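Local coordinates for protein putative metal-dependent hydrolase (Parabacteroides distasonis ATCC 8503, PDB 3KL7) that probably acts as a zinc-dependent hydrolase of the metallo-beta-lactamase superfamily, holding two zinc ions in its presumed active site, at residues S21-T33 with I149-G161. Numbering follows the deposited sequence.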
loop_
_atom_site.group_PDB
_atom_site.type_symbol
_atom_site.label_atom_id
_atom_site.label_comp_id
_atom_site.label_asym_id
_atom_site.label_seq_id
_atom_site.Cartn_x
_atom_site.Cartn_y
_atom_site.Cartn_z
ATOM N N SER A 21 13.673 8.437 -1.469
ATOM C CA SER A 21 13.743 8.457 -2.911
ATOM C C SER A 21 14.450 7.229 -3.457
ATOM O O SER A 21 15.422 6.712 -2.852
ATOM C CB SER A 21 14.472 9.707 -3.380
ATOM O OG SER A 21 13.887 10.857 -2.809
ATOM N N PHE A 22 13.972 6.769 -4.608
ATOM C CA PHE A 22 14.524 5.614 -5.269
ATOM C C PHE A 22 14.779 5.932 -6.745
ATOM O O PHE A 22 14.061 6.718 -7.352
ATOM C CB PHE A 22 13.554 4.425 -5.113
ATOM C CG PHE A 22 13.254 4.103 -3.703
ATOM C CD1 PHE A 22 12.296 4.811 -3.009
ATOM C CD2 PHE A 22 13.954 3.136 -3.047
ATOM C CE1 PHE A 22 12.026 4.523 -1.670
ATOM C CE2 PHE A 22 13.694 2.846 -1.723
ATOM C CZ PHE A 22 12.720 3.545 -1.041
ATOM N N LYS A 23 15.805 5.328 -7.301
ATOM C CA LYS A 23 16.124 5.505 -8.703
ATOM C C LYS A 23 15.695 4.263 -9.453
ATOM O O LYS A 23 15.836 3.174 -8.948
ATOM C CB LYS A 23 17.630 5.769 -8.878
ATOM C CG LYS A 23 18.059 7.224 -8.482
ATOM C CD LYS A 23 17.484 8.282 -9.477
ATOM C CE LYS A 23 17.903 9.730 -9.133
ATOM N NZ LYS A 23 17.280 10.287 -7.850
ATOM N N THR A 24 15.121 4.439 -10.644
ATOM C CA THR A 24 14.716 3.298 -11.508
ATOM C C THR A 24 15.865 3.000 -12.492
ATOM O O THR A 24 16.867 3.688 -12.475
ATOM C CB THR A 24 13.456 3.623 -12.295
ATOM O OG1 THR A 24 13.766 4.581 -13.312
ATOM C CG2 THR A 24 12.347 4.186 -11.371
ATOM N N LYS A 25 15.715 1.981 -13.351
ATOM C CA LYS A 25 16.846 1.573 -14.227
ATOM C C LYS A 25 17.264 2.645 -15.233
ATOM O O LYS A 25 18.426 2.701 -15.625
ATOM C CB LYS A 25 16.588 0.220 -14.953
ATOM C CG LYS A 25 15.168 -0.016 -15.379
ATOM C CD LYS A 25 15.038 -1.145 -16.416
ATOM C CE LYS A 25 13.553 -1.342 -16.842
ATOM N NZ LYS A 25 13.400 -2.302 -17.925
ATOM N N SER A 26 16.333 3.500 -15.647
ATOM C CA SER A 26 16.659 4.515 -16.648
ATOM C C SER A 26 17.097 5.838 -16.002
ATOM O O SER A 26 17.429 6.774 -16.690
ATOM C CB SER A 26 15.486 4.744 -17.599
ATOM O OG SER A 26 14.436 5.461 -16.963
ATOM N N GLY A 27 17.078 5.889 -14.675
ATOM C CA GLY A 27 17.532 7.047 -13.944
ATOM C C GLY A 27 16.412 7.907 -13.394
ATOM O O GLY A 27 16.664 8.949 -12.814
ATOM N N LYS A 28 15.176 7.474 -13.564
ATOM C CA LYS A 28 14.066 8.259 -13.110
ATOM C C LYS A 28 13.866 8.085 -11.585
ATOM O O LYS A 28 14.268 7.078 -11.003
ATOM C CB LYS A 28 12.795 7.930 -13.921
ATOM C CG LYS A 28 12.834 8.515 -15.387
ATOM C CD LYS A 28 11.507 8.376 -16.117
ATOM C CE LYS A 28 11.409 9.356 -17.335
ATOM N N GLU A 29 13.269 9.090 -10.953
ATOM C CA GLU A 29 13.153 9.107 -9.514
ATOM C C GLU A 29 11.725 8.822 -9.020
ATOM O O GLU A 29 10.751 9.443 -9.482
ATOM C CB GLU A 29 13.627 10.456 -8.966
ATOM C CG GLU A 29 13.914 10.437 -7.473
ATOM C CD GLU A 29 14.128 11.818 -6.895
ATOM O OE1 GLU A 29 13.167 12.623 -6.899
ATOM O OE2 GLU A 29 15.256 12.101 -6.427
ATOM N N LEU A 30 11.612 7.879 -8.081
ATOM C CA LEU A 30 10.350 7.653 -7.330
ATOM C C LEU A 30 10.557 8.060 -5.879
ATOM O O LEU A 30 11.451 7.537 -5.216
ATOM C CB LEU A 30 9.947 6.184 -7.357
ATOM C CG LEU A 30 8.828 5.822 -6.347
ATOM C CD1 LEU A 30 7.451 6.345 -6.853
ATOM C CD2 LEU A 30 8.777 4.301 -6.094
ATOM N N THR A 31 9.729 8.989 -5.394
ATOM C CA THR A 31 9.749 9.390 -4.010
ATOM C C THR A 31 8.470 8.933 -3.300
ATOM O O THR A 31 7.350 9.239 -3.744
ATOM C CB THR A 31 9.843 10.919 -3.862
ATOM O OG1 THR A 31 11.061 11.404 -4.472
ATOM C CG2 THR A 31 9.803 11.305 -2.400
ATOM N N ILE A 32 8.635 8.204 -2.205
ATOM C CA ILE A 32 7.519 7.811 -1.387
ATOM C C ILE A 32 7.444 8.715 -0.141
ATOM O O ILE A 32 8.379 8.790 0.632
ATOM C CB ILE A 32 7.622 6.355 -0.960
ATOM C CG1 ILE A 32 7.793 5.444 -2.196
ATOM C CG2 ILE A 32 6.384 5.959 -0.169
ATOM C CD1 ILE A 32 7.917 3.955 -1.870
ATOM N N THR A 33 6.324 9.408 0.018
ATOM C CA THR A 33 6.110 10.275 1.173
ATOM C C THR A 33 5.231 9.550 2.160
ATOM O O THR A 33 4.158 9.063 1.807
ATOM C CB THR A 33 5.481 11.580 0.759
ATOM O OG1 THR A 33 6.413 12.315 -0.054
ATOM C CG2 THR A 33 5.082 12.434 2.014
ATOM N N ILE A 149 0.598 -4.143 -6.674
ATOM C CA ILE A 149 1.990 -4.056 -7.057
ATOM C C ILE A 149 2.047 -2.981 -8.127
ATOM O O ILE A 149 1.371 -3.081 -9.156
ATOM C CB ILE A 149 2.544 -5.396 -7.653
ATOM C CG1 ILE A 149 2.230 -6.581 -6.752
ATOM C CG2 ILE A 149 4.044 -5.305 -7.885
ATOM C CD1 ILE A 149 2.648 -7.926 -7.369
ATOM N N LEU A 150 2.844 -1.955 -7.867
ATOM C CA LEU A 150 2.992 -0.833 -8.748
ATOM C C LEU A 150 4.351 -0.889 -9.330
ATOM O O LEU A 150 5.339 -0.956 -8.593
ATOM C CB LEU A 150 2.834 0.463 -7.960
ATOM C CG LEU A 150 1.551 0.525 -7.162
ATOM C CD1 LEU A 150 1.503 1.800 -6.329
ATOM C CD2 LEU A 150 0.370 0.431 -8.116
ATOM N N THR A 151 4.434 -0.873 -10.650
ATOM C CA THR A 151 5.714 -0.968 -11.321
ATOM C C THR A 151 6.027 0.345 -12.055
ATOM O O THR A 151 5.258 0.789 -12.880
ATOM C CB THR A 151 5.742 -2.159 -12.316
ATOM O OG1 THR A 151 5.376 -3.381 -11.622
ATOM C CG2 THR A 151 7.148 -2.310 -12.945
ATOM N N PHE A 152 7.156 0.969 -11.692
ATOM C CA PHE A 152 7.650 2.164 -12.357
ATOM C C PHE A 152 9.010 1.819 -13.000
ATOM O O PHE A 152 9.980 1.602 -12.294
ATOM C CB PHE A 152 7.876 3.291 -11.346
ATOM C CG PHE A 152 6.720 3.530 -10.403
ATOM C CD1 PHE A 152 6.607 2.803 -9.217
ATOM C CD2 PHE A 152 5.770 4.493 -10.683
ATOM C CE1 PHE A 152 5.547 3.042 -8.333
ATOM C CE2 PHE A 152 4.697 4.728 -9.809
ATOM C CZ PHE A 152 4.593 4.013 -8.636
ATOM N N ASP A 153 9.060 1.740 -14.328
ATOM C CA ASP A 153 10.330 1.543 -15.034
ATOM C C ASP A 153 11.171 0.426 -14.351
ATOM O O ASP A 153 12.347 0.598 -14.079
ATOM C CB ASP A 153 11.101 2.884 -15.052
ATOM C CG ASP A 153 12.353 2.846 -15.907
ATOM O OD1 ASP A 153 12.423 2.043 -16.863
ATOM O OD2 ASP A 153 13.271 3.651 -15.629
ATOM N N GLY A 154 10.530 -0.704 -14.056
ATOM C CA GLY A 154 11.228 -1.859 -13.469
ATOM C C GLY A 154 11.234 -1.904 -11.937
ATOM O O GLY A 154 11.495 -2.948 -11.354
ATOM N N LEU A 155 10.960 -0.774 -11.286
ATOM C CA LEU A 155 10.940 -0.727 -9.825
ATOM C C LEU A 155 9.571 -1.162 -9.352
ATOM O O LEU A 155 8.586 -0.507 -9.656
ATOM C CB LEU A 155 11.232 0.694 -9.335
ATOM C CG LEU A 155 11.396 0.868 -7.838
ATOM C CD1 LEU A 155 12.715 0.340 -7.416
ATOM C CD2 LEU A 155 11.283 2.329 -7.480
ATOM N N ARG A 156 9.517 -2.268 -8.603
ATOM C CA ARG A 156 8.236 -2.849 -8.146
ATOM C C ARG A 156 7.966 -2.572 -6.678
ATOM O O ARG A 156 8.736 -2.939 -5.821
ATOM C CB ARG A 156 8.198 -4.367 -8.433
ATOM C CG ARG A 156 8.140 -4.679 -9.956
ATOM C CD ARG A 156 8.513 -6.126 -10.330
ATOM N NE ARG A 156 7.695 -7.166 -9.684
ATOM C CZ ARG A 156 6.402 -7.400 -9.947
ATOM N NH1 ARG A 156 5.737 -6.658 -10.806
ATOM N NH2 ARG A 156 5.776 -8.377 -9.327
ATOM N N VAL A 157 6.856 -1.910 -6.415
ATOM C CA VAL A 157 6.477 -1.506 -5.055
ATOM C C VAL A 157 5.207 -2.244 -4.707
ATOM O O VAL A 157 4.192 -2.082 -5.382
ATOM C CB VAL A 157 6.210 0.015 -4.978
ATOM C CG1 VAL A 157 5.826 0.440 -3.552
ATOM C CG2 VAL A 157 7.421 0.793 -5.477
ATOM N N TYR A 158 5.269 -3.077 -3.674
ATOM C CA TYR A 158 4.103 -3.858 -3.217
ATOM C C TYR A 158 3.469 -3.162 -2.031
ATOM O O TYR A 158 4.102 -2.998 -0.996
ATOM C CB TYR A 158 4.541 -5.275 -2.842
ATOM C CG TYR A 158 3.489 -6.114 -2.129
ATOM C CD1 TYR A 158 2.172 -6.102 -2.531
ATOM C CD2 TYR A 158 3.839 -6.939 -1.077
ATOM C CE1 TYR A 158 1.205 -6.890 -1.882
ATOM C CE2 TYR A 158 2.875 -7.724 -0.411
ATOM C CZ TYR A 158 1.565 -7.688 -0.823
ATOM O OH TYR A 158 0.613 -8.463 -0.171
ATOM N N ILE A 159 2.236 -2.708 -2.201
ATOM C CA ILE A 159 1.459 -2.154 -1.091
ATOM C C ILE A 159 0.380 -3.196 -0.692
ATOM O O ILE A 159 -0.579 -3.412 -1.413
ATOM C CB ILE A 159 0.808 -0.803 -1.482
ATOM C CG1 ILE A 159 1.930 0.231 -1.853
ATOM C CG2 ILE A 159 -0.110 -0.278 -0.318
ATOM C CD1 ILE A 159 1.456 1.382 -2.635
ATOM N N ALA A 160 0.572 -3.851 0.456
ATOM C CA ALA A 160 -0.257 -5.008 0.805
ATOM C C ALA A 160 -1.688 -4.638 1.170
ATOM O O ALA A 160 -2.581 -5.439 1.017
ATOM C CB ALA A 160 0.386 -5.815 1.926
ATOM N N GLY A 161 -1.910 -3.427 1.629
ATOM C CA GLY A 161 -3.221 -3.098 2.213
ATOM C C GLY A 161 -3.377 -3.836 3.552
ATOM O O GLY A 161 -2.388 -4.018 4.271
HETATM O O HOH W 1 14.013 -0.296 -12.103
#
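D153, in the type I' turn of the hairpin 149-159, reaches across to the type I turn T24-G27 and puts one carboxylate oxygen, OD2, in the grip of three donors. T24 OG1 donates to D153 OD2 from the anti side and the backbone N of S26 from the syn side, both tilted out of the carboxylate plane; S26 OG comes from above it. The two hydroxyl bonds to D153 OD2, from T24 OG1 and S26 OG, are short, each 2.5 Å, and their exact lengths deserve caution. A chi1 of -173° carries the carboxylate away from the D153 backbone N, toward this turn. The other oxygen faces the aliphatic part of K25, whose CE lies 3.6 Å from D153 OD1; the ammonium stays beyond salt-bridge distance. A water receives a weak bond from K25 N and donates to D153 O.

Beyond the turns, along the strands, the contact is apolar. L30 CD1 sits over the centre of one F152 ring face, a CH-pi contact 4.1 Å from the centroid, while L30 CD2 presses tightly against L155 CD2 at 3.5 Å and touches V157 CG2. F22 CB backs L155 CD2.

Hairpin 21-33 lies in one mixed sheet and hairpin 149-159 in the other, facing each other in the metallo-beta-lactamase sandwich. The axes of segments 29-33 and 155-159 approach to 10.4 Å, nearly parallel at 16°, away from the zinc site; Y44 of strand 39-44 meets the F152 ring, and F179 of strand 177-181 extends the core beside I32 and V157.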